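Local coordinates for endo-beta-mannanase (Rhizomucor miehei, PDB 4QP0), which probably hydrolyses internal beta-1,4-mannosidic linkages at random in mannans, galactomannans and glucomannans, as an extracellular enzyme of glycoside hydrolase family 5, at residues 52-56 with 170-174. Numbering follows the deposited sequence.
Sequences VRTWL and WEIAN
Arg53 meets Glu171 along the NE/NH2 edge of its guanidinium group, and Asn174 through the other N-H of NH2, on the NH1 side. Its NE donates to Glu171 OE1 at 2.7 Å, a salt bridge with an N-H...O angle of 162°; NE approaches OE1 from the syn side, tilted moderately out of the carboxylate plane, while OE1 lies close to the guanidinium plane. A weak second bond runs from Arg53 NH2 to the same OE1 at 3.3 Å. The stronger bond of NH2 goes to Asn174 OD1, 2.8 Å away and also in the guanidinium plane. With chi1 at -175° and the chain extended to NE, Arg53 spans the gap between the strands. Glu292 (at NE) and Glu293 (at NH1) make further salt bridges with it, and Glu171 OE1 is also hydrogen-bonded to Thr106 OG1.

Van der Waals contact adds Trp55, whose CH2 lies 3.2 Å from Asn174 CG, ring and amide planes 55° apart. Separately, Leu56 CD1 meets the edge of the Trp170 ring at CZ3, 3.7 Å away, beside Val149 of helix 136-151.

Strands 51-55 and 167-171 both pair with strand 102-106, so the polar cluster bridges across it inside a TIM barrel, where Asn174 belongs to the Asn-Glu-Pro sequence familiar from family 5 active sites.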
ATOM      1  N   VAL A  52      -8.454   1.694   5.374  1.00 27.63           N
ATOM      2  CA  VAL A  52      -8.318   1.769   3.923  1.00 27.01           C
ATOM      3  C   VAL A  52      -6.886   2.174   3.480  1.00 28.31           C
ATOM      4  O   VAL A  52      -6.255   3.068   4.061  1.00 26.37           O
ATOM      5  CB  VAL A  52      -9.443   2.638   3.293  1.00 27.14           C
ATOM      6  CG1 VAL A  52      -9.362   4.088   3.750  1.00 27.39           C
ATOM      7  CG2 VAL A  52      -9.454   2.534   1.774  1.00 26.85           C
ATOM      8  N   ARG A  53      -6.382   1.470   2.470  1.00 28.25           N
ATOM      9  CA  ARG A  53      -5.100   1.756   1.868  1.00 29.15           C
ATOM     10  C   ARG A  53      -5.347   2.579   0.616  1.00 30.34           C
ATOM     11  O   ARG A  53      -6.272   2.292  -0.142  1.00 30.58           O
ATOM     12  CB  ARG A  53      -4.415   0.454   1.501  1.00 29.36           C
ATOM     13  CG  ARG A  53      -3.007   0.612   0.966  1.00 29.93           C
ATOM     14  CD  ARG A  53      -2.344  -0.742   0.846  1.00 29.87           C
ATOM     15  NE  ARG A  53      -1.102  -0.662   0.091  1.00 29.58           N
ATOM     16  CZ  ARG A  53      -1.011  -0.791  -1.227  1.00 30.43           C
ATOM     17  NH1 ARG A  53      -2.100  -1.016  -1.959  1.00 30.75           N
ATOM     18  NH2 ARG A  53       0.174  -0.696  -1.816  1.00 29.62           N
ATOM     19  N   THR A  54      -4.531   3.608   0.409  1.00 29.82           N
ATOM     20  CA  THR A  54      -4.735   4.541  -0.702  1.00 30.05           C
ATOM     21  C   THR A  54      -3.466   5.317  -1.062  1.00 29.20           C
ATOM     22  O   THR A  54      -2.515   5.364  -0.286  1.00 28.99           O
ATOM     23  CB  THR A  54      -5.916   5.510  -0.428  1.00 31.90           C
ATOM     24  OG1 THR A  54      -6.141   6.350  -1.569  1.00 33.61           O
ATOM     25  CG2 THR A  54      -5.659   6.377   0.798  1.00 31.51           C
ATOM     26  N   TRP A  55      -3.489   5.929  -2.243  1.00 29.19           N
ATOM     27  CA  TRP A  55      -2.363   6.655  -2.838  1.00 28.40           C
ATOM     28  C   TRP A  55      -2.127   8.003  -2.206  1.00 29.07           C
ATOM     29  O   TRP A  55      -3.071   8.789  -2.062  1.00 29.76           O
ATOM     30  CB  TRP A  55      -2.651   6.873  -4.324  1.00 27.02           C
ATOM     31  CG  TRP A  55      -2.462   5.677  -5.240  1.00 26.61           C
ATOM     32  CD1 TRP A  55      -2.617   5.648  -6.628  1.00 26.44           C
ATOM     33  CD2 TRP A  55      -2.046   4.305  -4.882  1.00 27.10           C
ATOM     34  NE1 TRP A  55      -2.349   4.403  -7.130  1.00 26.13           N
ATOM     35  CE2 TRP A  55      -1.993   3.552  -6.144  1.00 26.47           C
ATOM     36  CE3 TRP A  55      -1.717   3.654  -3.691  1.00 27.44           C
ATOM     37  CZ2 TRP A  55      -1.648   2.203  -6.185  1.00 27.60           C
ATOM     38  CZ3 TRP A  55      -1.371   2.295  -3.746  1.00 27.69           C
ATOM     39  CH2 TRP A  55      -1.338   1.588  -4.966  1.00 27.77           C
ATOM     40  N   LEU A  56      -0.873   8.285  -1.837  1.00 28.29           N
ATOM     41  CA  LEU A  56      -0.456   9.635  -1.415  1.00 28.09           C
ATOM     42  C   LEU A  56       0.750  10.095  -2.237  1.00 29.20           C
ATOM     43  O   LEU A  56       1.717  10.652  -1.710  1.00 29.40           O
ATOM     44  CB  LEU A  56      -0.137   9.707   0.084  1.00 26.97           C
ATOM     45  CG  LEU A  56      -0.572  10.988   0.832  1.00 26.78           C
ATOM     46  CD1 LEU A  56       0.004  11.039   2.237  1.00 25.79           C
ATOM     47  CD2 LEU A  56      -0.213  12.268   0.090  1.00 27.18           C
ATOM     48  N   TRP A 170       2.830   4.592   7.174  1.00 27.45           N
ATOM     49  CA  TRP A 170       3.400   4.934   5.864  1.00 26.49           C
ATOM     50  C   TRP A 170       3.918   3.753   5.090  1.00 26.96           C
ATOM     51  O   TRP A 170       4.532   2.850   5.654  1.00 27.96           O
ATOM     52  CB  TRP A 170       4.549   5.915   6.046  1.00 25.07           C
ATOM     53  CG  TRP A 170       4.156   7.125   6.836  1.00 23.60           C
ATOM     54  CD1 TRP A 170       4.547   7.458   8.125  1.00 23.26           C
ATOM     55  CD2 TRP A 170       3.246   8.199   6.415  1.00 23.40           C
ATOM     56  NE1 TRP A 170       3.967   8.640   8.523  1.00 24.03           N
ATOM     57  CE2 TRP A 170       3.173   9.139   7.543  1.00 23.80           C
ATOM     58  CE3 TRP A 170       2.521   8.473   5.259  1.00 22.79           C
ATOM     59  CZ2 TRP A 170       2.401  10.294   7.490  1.00 23.68           C
ATOM     60  CZ3 TRP A 170       1.751   9.644   5.213  1.00 23.41           C
ATOM     61  CH2 TRP A 170       1.692  10.532   6.302  1.00 23.56           C
ATOM     62  N   GLU A 171       3.694   3.759   3.779  1.00 27.48           N
ATOM     63  CA  GLU A 171       4.327   2.793   2.900  1.00 27.72           C
ATOM     64  C   GLU A 171       5.240   3.521   1.937  1.00 28.09           C
ATOM     65  O   GLU A 171       4.839   4.516   1.322  1.00 28.10           O
ATOM     66  CB  GLU A 171       3.285   1.993   2.124  1.00 28.47           C
ATOM     67  CG  GLU A 171       2.283   1.275   3.003  1.00 29.48           C
ATOM     68  CD  GLU A 171       1.671   0.079   2.316  1.00 29.71           C
ATOM     69  OE1 GLU A 171       1.235   0.206   1.145  1.00 29.73           O
ATOM     70  OE2 GLU A 171       1.640  -0.993   2.955  1.00 29.29           O
ATOM     71  N   ILE A 172       6.463   3.013   1.813  1.00 29.48           N
ATOM     72  CA  ILE A 172       7.509   3.613   0.968  1.00 29.80           C
ATOM     73  C   ILE A 172       7.080   3.765  -0.498  1.00 30.85           C
ATOM     74  O   ILE A 172       7.069   4.875  -1.038  1.00 31.85           O
ATOM     75  CB  ILE A 172       8.827   2.801   1.037  1.00 29.80           C
ATOM     76  CG1 ILE A 172       9.422   2.861   2.451  1.00 29.03           C
ATOM     77  CG2 ILE A 172       9.822   3.303  -0.007  1.00 29.96           C
ATOM     78  CD1 ILE A 172      10.481   1.812   2.731  1.00 28.85           C
ATOM     79  N   ALA A 173       6.734   2.644  -1.129  1.00 30.96           N
ATOM     80  CA  ALA A 173       6.330   2.625  -2.524  1.00 31.02           C
ATOM     81  C   ALA A 173       5.427   1.439  -2.820  1.00 31.43           C
ATOM     82  O   ALA A 173       5.485   0.413  -2.145  1.00 31.05           O
ATOM     83  CB  ALA A 173       7.551   2.586  -3.424  1.00 31.68           C
ATOM     84  N   ASN A 174       4.597   1.587  -3.845  1.00 31.17           N
ATOM     85  CA  ASN A 174       3.721   0.518  -4.283  1.00 32.60           C
ATOM     86  C   ASN A 174       4.454  -0.471  -5.186  1.00 33.95           C
ATOM     87  O   ASN A 174       5.016  -0.093  -6.217  1.00 33.67           O
ATOM     88  CB  ASN A 174       2.498   1.088  -4.992  1.00 31.74           C
ATOM     89  CG  ASN A 174       1.489   0.031  -5.336  1.00 31.87           C
ATOM     90  OD1 ASN A 174       1.097  -0.768  -4.479  1.00 33.57           O
ATOM     91  ND2 ASN A 174       1.054   0.011  -6.593  1.00 30.87           N
TER